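Local coordinates for exopolygalacturonase (Yersinia enterocolitica, PDB 2UVF), which hydrolyses pectic polygalacturonate as a family 28 exopolygalacturonase of the periplasm, probably releasing digalacturonate from the chain end, at residues S442-W447 / I515-Y520; A409-K414 / S471-G476. One frame throughout, in Å; residues are numbered along the deposited sequence.

From the N terminus the segments come in the order 409-414, 442-447, 471-476 and 515-520, so the two contacts cross along the chain rather than one enclosing the other. Interaction 2 closes a loop of 56 residues between 409-414 and 471-476; interaction 1 closes one of 67 between 442-447 and 515-520. Residues 409-414, 442-447 and 471-476 are connections between strands of the beta-helix, and 515-520 leads into strand 518-532. The centres of the two contacts lie about 6 Å apart. Ala409 N and Ala409 O probably bond to His443 O and Ala446 N, tying 409-414 to 442-447, while Ile473 packs against the backbone of Ser442 beside the digalacturonate site.

Interaction 1: S442-W447 / I515-Y520; sequences SHTGAW and IPAQFY. With ADA (alpha-D-galactopyranuronic acid), chain C; ADA (alpha-D-galactopyranuronic acid), chain B.
Ala517 is the first residue of 515-520 to meet 442-447: its methyl CB lies 4.4 Å from Thr444 OG1. That hydroxyl sits between backbone N and carbonyl carbon (chi1 55°) and is hydrogen-bonded to Ser469 OG and Gly474 O, so it is satisfied within a buried setting. Gln518 starts the strand, and its CG passes 3.6 Å from Trp447 CH2, the aliphatic part of the side chain crossing the indole obliquely. Phe519 points its CB away, yet with CG anti to the carbonyl carbon its ring swings back until CE1 is 4.2 Å from Thr444 CG2, the two side chains crossing at about a right angle. Tyr520 brings CE2 to 3.6 Å from the same Trp447 CH2; the six-membered ring of the indole and the phenol are inclined at 74°. Arg478 links this pair, bonding Tyr520 OH and making a cation-pi contact with Trp447. A type I turn, closed by Trp447 N to Thr444 O, runs from Thr444 to Trp447; before it, His443 lays a ring face against the chain C galacturonate, whose C1 stands 3.7 Å above the imidazole plane, offset toward the rim. The contact thus spans a turn between strands 438-441 and 448-459 of the parallel beta-helix and the start of strand 518-532, with Ala517 and Phe519 packed on strands 463-470 and 493-500.

Interaction 2: A409-K414 / S471-G476; sequences AGTGEK and STIGGG
Two loops beside the substrate site of a right-handed parallel beta-helix meet here: residues 409-414 follow strand 405-408, and the loop 471-476 follows strand 463-470. One backbone hydrogen bond joins them, from Gly412 N to Ile473 O at 2.9 Å. The bond is bent, 144° at the hydrogen, but the donor lies in the carbonyl plane, on a lone pair of Ile473 O. Just beside it Gly412 CA gives a C-H...O contact to Thr472 O, 3.5 Å away, so adjacent carbonyls of 471-476 both face the same glycine. Gly412 has a positive phi of 86°, which favours glycine. Ile473 supplies the apolar part. Its CG2, anti to the backbone N, lies 3.8 Å from Gly410 O and 3.9 Å from Thr411 CA, so the methyl rests on backbone rather than on a side-chain tip. The other branch touches Thr411 through CG1, 4.1 Å from Thr411 CB, while Tyr510 also touches Ile473. Thr411 in turn leans its CG2 on the ring of His443, which lies against the chain C galacturonate, and its backbone N is bonded to Tyr235 OH. Other polar ends are held outside the contact: Thr472 OG1 bonds to Thr470 OG1, and Glu413 OE1 accepts Lys514 N. The three glycines 474-476 all have positive phi and carry the chain from the helical angles of 471-473 into strand 476-490. The side chain of Ile473 is about 7 Å from a bound galacturonate, placing the contact behind residues of the pocket. Strands 405-408 and 463-470 flank strand 438-441, and their loops meet past the turn 442-447 that follows it. Strand-connecting loops beside the substrate site are a feature of the family 28 beta-helix; here two join through one backbone bond and an isoleucine.

Interaction 1: S442-W447 / I515-Y520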
loop_
_atom_site.group_PDB
_atom_site.type_symbol
_atom_site.label_atom_id
_atom_site.label_comp_id
_atom_site.label_asym_id
_atom_site.label_seq_id
_atom_site.Cartn_x
_atom_site.Cartn_y
_atom_site.Cartn_z
ATOM N N SER A 442 -9.822 8.454 -5.045
ATOM C CA SER A 442 -10.885 9.477 -4.771
ATOM C C SER A 442 -10.305 10.886 -4.747
ATOM O O SER A 442 -10.799 11.758 -5.453
ATOM C CB SER A 442 -11.755 9.215 -3.545
ATOM O OG SER A 442 -12.242 10.440 -3.010
ATOM N N HIS A 443 -9.255 11.085 -3.954
ATOM C CA HIS A 443 -8.412 12.292 -4.050
ATOM C C HIS A 443 -7.539 12.195 -5.310
ATOM O O HIS A 443 -6.423 11.695 -5.248
ATOM C CB HIS A 443 -7.529 12.474 -2.792
ATOM C CG HIS A 443 -8.290 12.798 -1.538
ATOM N ND1 HIS A 443 -7.643 13.093 -0.344
ATOM C CD2 HIS A 443 -9.635 12.902 -1.292
ATOM C CE1 HIS A 443 -8.553 13.349 0.584
ATOM N NE2 HIS A 443 -9.771 13.243 0.036
ATOM N N THR A 444 -8.060 12.653 -6.449
ATOM C CA THR A 444 -7.341 12.537 -7.736
ATOM C C THR A 444 -6.854 13.872 -8.340
ATOM O O THR A 444 -6.380 13.911 -9.491
ATOM C CB THR A 444 -8.168 11.765 -8.783
ATOM O OG1 THR A 444 -9.445 12.388 -8.927
ATOM C CG2 THR A 444 -8.364 10.311 -8.361
ATOM N N GLY A 445 -6.948 14.938 -7.540
ATOM C CA GLY A 445 -6.575 16.313 -7.912
ATOM C C GLY A 445 -5.376 16.579 -8.809
ATOM O O GLY A 445 -5.539 17.037 -9.932
ATOM N N ALA A 446 -4.168 16.332 -8.319
ATOM C CA ALA A 446 -2.961 16.599 -9.116
ATOM C C ALA A 446 -2.617 15.495 -10.133
ATOM O O ALA A 446 -1.577 15.562 -10.798
ATOM C CB ALA A 446 -1.754 16.891 -8.210
ATOM N N TRP A 447 -3.501 14.506 -10.269
ATOM C CA TRP A 447 -3.287 13.317 -11.115
ATOM C C TRP A 447 -2.592 12.164 -10.379
ATOM O O TRP A 447 -1.613 12.359 -9.668
ATOM C CB TRP A 447 -2.557 13.647 -12.439
ATOM C CG TRP A 447 -3.442 14.340 -13.459
ATOM C CD1 TRP A 447 -3.450 15.674 -13.769
ATOM C CD2 TRP A 447 -4.457 13.734 -14.288
ATOM N NE1 TRP A 447 -4.398 15.935 -14.735
ATOM C CE2 TRP A 447 -5.028 14.766 -15.073
ATOM C CE3 TRP A 447 -4.935 12.426 -14.440
ATOM C CZ2 TRP A 447 -6.055 14.529 -15.997
ATOM C CZ3 TRP A 447 -5.952 12.188 -15.362
ATOM C CH2 TRP A 447 -6.501 13.236 -16.129
ATOM N N ILE A 515 -11.605 22.184 -14.648
ATOM C CA ILE A 515 -11.419 21.005 -15.512
ATOM C C ILE A 515 -11.741 19.728 -14.700
ATOM O O ILE A 515 -11.040 19.408 -13.722
ATOM C CB ILE A 515 -9.983 20.916 -16.126
ATOM C CG1 ILE A 515 -9.645 22.168 -16.951
ATOM C CG2 ILE A 515 -9.825 19.627 -16.958
ATOM C CD1 ILE A 515 -8.242 22.138 -17.598
ATOM N N PRO A 516 -12.805 18.999 -15.102
ATOM C CA PRO A 516 -13.328 17.872 -14.305
ATOM C C PRO A 516 -12.479 16.574 -14.308
ATOM O O PRO A 516 -11.532 16.427 -15.101
ATOM C CB PRO A 516 -14.721 17.632 -14.906
ATOM C CG PRO A 516 -14.621 18.125 -16.318
ATOM C CD PRO A 516 -13.567 19.208 -16.349
ATOM N N ALA A 517 -12.836 15.655 -13.411
ATOM C CA ALA A 517 -12.084 14.420 -13.192
ATOM C C ALA A 517 -12.382 13.388 -14.267
ATOM O O ALA A 517 -13.485 13.357 -14.827
ATOM C CB ALA A 517 -12.371 13.846 -11.800
ATOM N N GLN A 518 -11.388 12.541 -14.534
ATOM C CA GLN A 518 -11.469 11.531 -15.589
ATOM C C GLN A 518 -10.463 10.398 -15.382
ATOM O O GLN A 518 -9.343 10.613 -14.916
ATOM C CB GLN A 518 -11.278 12.174 -16.972
ATOM C CG GLN A 518 -9.973 12.971 -17.125
ATOM C CD GLN A 518 -10.032 14.053 -18.211
ATOM O OE1 GLN A 518 -10.237 13.758 -19.392
ATOM N NE2 GLN A 518 -9.827 15.307 -17.810
ATOM N N PHE A 519 -10.887 9.191 -15.738
ATOM C CA PHE A 519 -10.013 8.028 -15.768
ATOM C C PHE A 519 -9.818 7.579 -17.211
ATOM O O PHE A 519 -10.781 7.428 -17.961
ATOM C CB PHE A 519 -10.591 6.891 -14.924
ATOM C CG PHE A 519 -10.743 7.230 -13.466
ATOM C CD1 PHE A 519 -9.620 7.407 -12.655
ATOM C CD2 PHE A 519 -12.011 7.360 -12.900
ATOM C CE1 PHE A 519 -9.752 7.725 -11.307
ATOM C CE2 PHE A 519 -12.159 7.662 -11.557
ATOM C CZ PHE A 519 -11.026 7.849 -10.755
ATOM N N TYR A 520 -8.562 7.410 -17.603
ATOM C CA TYR A 520 -8.239 6.920 -18.935
ATOM C C TYR A 520 -6.899 6.177 -18.981
ATOM O O TYR A 520 -6.015 6.391 -18.136
ATOM C CB TYR A 520 -8.337 8.038 -19.996
ATOM C CG TYR A 520 -7.268 9.098 -19.939
ATOM C CD1 TYR A 520 -6.049 8.917 -20.589
ATOM C CD2 TYR A 520 -7.483 10.300 -19.251
ATOM C CE1 TYR A 520 -5.053 9.894 -20.532
ATOM C CE2 TYR A 520 -6.495 11.286 -19.194
ATOM C CZ TYR A 520 -5.289 11.074 -19.837
ATOM O OH TYR A 520 -4.303 12.039 -19.779
HETATM C C1 ADA C . -9.057 9.814 1.445
HETATM C C2 ADA C . -7.750 9.490 0.693
HETATM C C3 ADA C . -6.728 8.986 1.732
HETATM C C4 ADA C . -6.490 10.074 2.825
HETATM C C5 ADA C . -7.832 10.429 3.503
HETATM C C6 ADA C . -7.836 11.522 4.608
HETATM O O2 ADA C . -7.971 8.531 -0.358
HETATM O O3 ADA C . -5.514 8.592 1.099
HETATM O O4 ADA C . -5.884 11.248 2.273
HETATM O O5 ADA C . -8.839 10.794 2.511
HETATM O O6B ADA C . -8.711 12.410 4.507
HETATM O O6A ADA C . -6.993 11.456 5.537
HETATM C C1 ADA B . -11.201 5.657 2.793
HETATM C C2 ADA B . -10.116 6.434 3.568
HETATM C C3 ADA B . -10.739 7.793 3.962
HETATM C C4 ADA B . -10.816 8.611 2.661
HETATM C C5 ADA B . -11.791 7.861 1.736
HETATM C C6 ADA B . -11.897 8.555 0.358
HETATM O O1 ADA B . -12.448 5.507 3.533
HETATM O O2 ADA B . -9.607 5.720 4.671
HETATM O O3 ADA B . -10.037 8.461 5.039
HETATM O O4 ADA B . -9.512 8.570 2.029
HETATM O O5 ADA B . -11.419 6.423 1.569
HETATM O O6B ADA B . -11.036 8.268 -0.513
HETATM O O6A ADA B . -12.841 9.365 0.180
#

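Interaction 2: A409-K414 / S471-G476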
loop_
_atom_site.group_PDB
_atom_site.type_symbol
_atom_site.label_atom_id
_atom_site.label_comp_id
_atom_site.label_asym_id
_atom_site.label_seq_id
_atom_site.Cartn_x
_atom_site.Cartn_y
_atom_site.Cartn_z
ATOM N N ALA A 409 -3.897 12.323 -4.653
ATOM C CA ALA A 409 -3.225 13.436 -5.331
ATOM C C ALA A 409 -3.848 14.830 -5.085
ATOM O O ALA A 409 -3.587 15.779 -5.829
ATOM C CB ALA A 409 -3.089 13.141 -6.798
ATOM N N GLY A 410 -4.631 14.953 -4.016
ATOM C CA GLY A 410 -5.226 16.228 -3.642
ATOM C C GLY A 410 -6.645 16.335 -4.162
ATOM O O GLY A 410 -7.161 15.410 -4.791
ATOM N N THR A 411 -7.298 17.461 -3.890
ATOM C CA THR A 411 -8.705 17.610 -4.242
ATOM C C THR A 411 -9.047 19.032 -4.698
ATOM O O THR A 411 -8.719 20.018 -4.019
ATOM C CB THR A 411 -9.666 17.160 -3.077
ATOM O OG1 THR A 411 -9.555 18.044 -1.955
ATOM C CG2 THR A 411 -9.326 15.777 -2.604
ATOM N N GLY A 412 -9.707 19.114 -5.849
ATOM C CA GLY A 412 -10.242 20.371 -6.364
ATOM C C GLY A 412 -9.247 21.187 -7.165
ATOM O O GLY A 412 -8.260 20.649 -7.677
ATOM N N GLU A 413 -9.506 22.497 -7.246
ATOM C CA GLU A 413 -8.753 23.415 -8.106
ATOM C C GLU A 413 -7.343 23.714 -7.617
ATOM O O GLU A 413 -6.432 23.869 -8.430
ATOM C CB GLU A 413 -9.534 24.722 -8.318
ATOM C CG GLU A 413 -9.222 25.450 -9.629
ATOM C CD GLU A 413 -9.577 24.645 -10.899
ATOM O OE1 GLU A 413 -10.403 23.715 -10.823
ATOM O OE2 GLU A 413 -9.037 24.958 -11.985
ATOM N N LYS A 414 -7.169 23.811 -6.299
ATOM C CA LYS A 414 -5.865 24.138 -5.704
ATOM C C LYS A 414 -4.855 22.986 -5.761
ATOM O O LYS A 414 -3.710 23.152 -5.337
ATOM C CB LYS A 414 -6.036 24.563 -4.239
ATOM C CG LYS A 414 -6.966 25.729 -3.988
ATOM C CD LYS A 414 -6.214 27.035 -3.846
ATOM C CE LYS A 414 -7.086 28.092 -3.180
ATOM N NZ LYS A 414 -6.280 29.289 -2.806
ATOM N N SER A 471 -16.428 14.707 -10.076
ATOM C CA SER A 471 -16.157 15.801 -11.007
ATOM C C SER A 471 -15.583 17.057 -10.334
ATOM O O SER A 471 -14.776 17.773 -10.942
ATOM C CB SER A 471 -17.428 16.153 -11.793
ATOM O OG SER A 471 -17.195 17.189 -12.732
ATOM N N THR A 472 -15.988 17.316 -9.088
ATOM C CA THR A 472 -15.460 18.462 -8.322
ATOM C C THR A 472 -13.993 18.314 -7.889
ATOM O O THR A 472 -13.289 19.320 -7.754
ATOM C CB THR A 472 -16.334 18.837 -7.089
ATOM O OG1 THR A 472 -16.545 17.688 -6.252
ATOM C CG2 THR A 472 -17.680 19.406 -7.530
ATOM N N ILE A 473 -13.534 17.080 -7.682
ATOM C CA ILE A 473 -12.131 16.827 -7.299
ATOM C C ILE A 473 -11.147 17.118 -8.446
ATOM O O ILE A 473 -10.009 17.559 -8.219
ATOM C CB ILE A 473 -11.936 15.401 -6.715
ATOM C CG1 ILE A 473 -12.591 15.319 -5.336
ATOM C CG2 ILE A 473 -10.449 15.064 -6.592
ATOM C CD1 ILE A 473 -12.976 13.942 -4.891
ATOM N N GLY A 474 -11.590 16.882 -9.674
ATOM C CA GLY A 474 -10.757 17.126 -10.842
ATOM C C GLY A 474 -9.627 16.127 -10.936
ATOM O O GLY A 474 -9.601 15.133 -10.198
ATOM N N GLY A 475 -8.686 16.400 -11.837
ATOM C CA GLY A 475 -7.580 15.483 -12.096
ATOM C C GLY A 475 -8.081 14.137 -12.597
ATOM O O GLY A 475 -8.854 14.064 -13.559
ATOM N N GLY A 476 -7.654 13.072 -11.927
ATOM C CA GLY A 476 -8.019 11.722 -12.310
ATOM C C GLY A 476 -6.834 10.787 -12.191
ATOM O O GLY A 476 -5.845 11.094 -11.533
#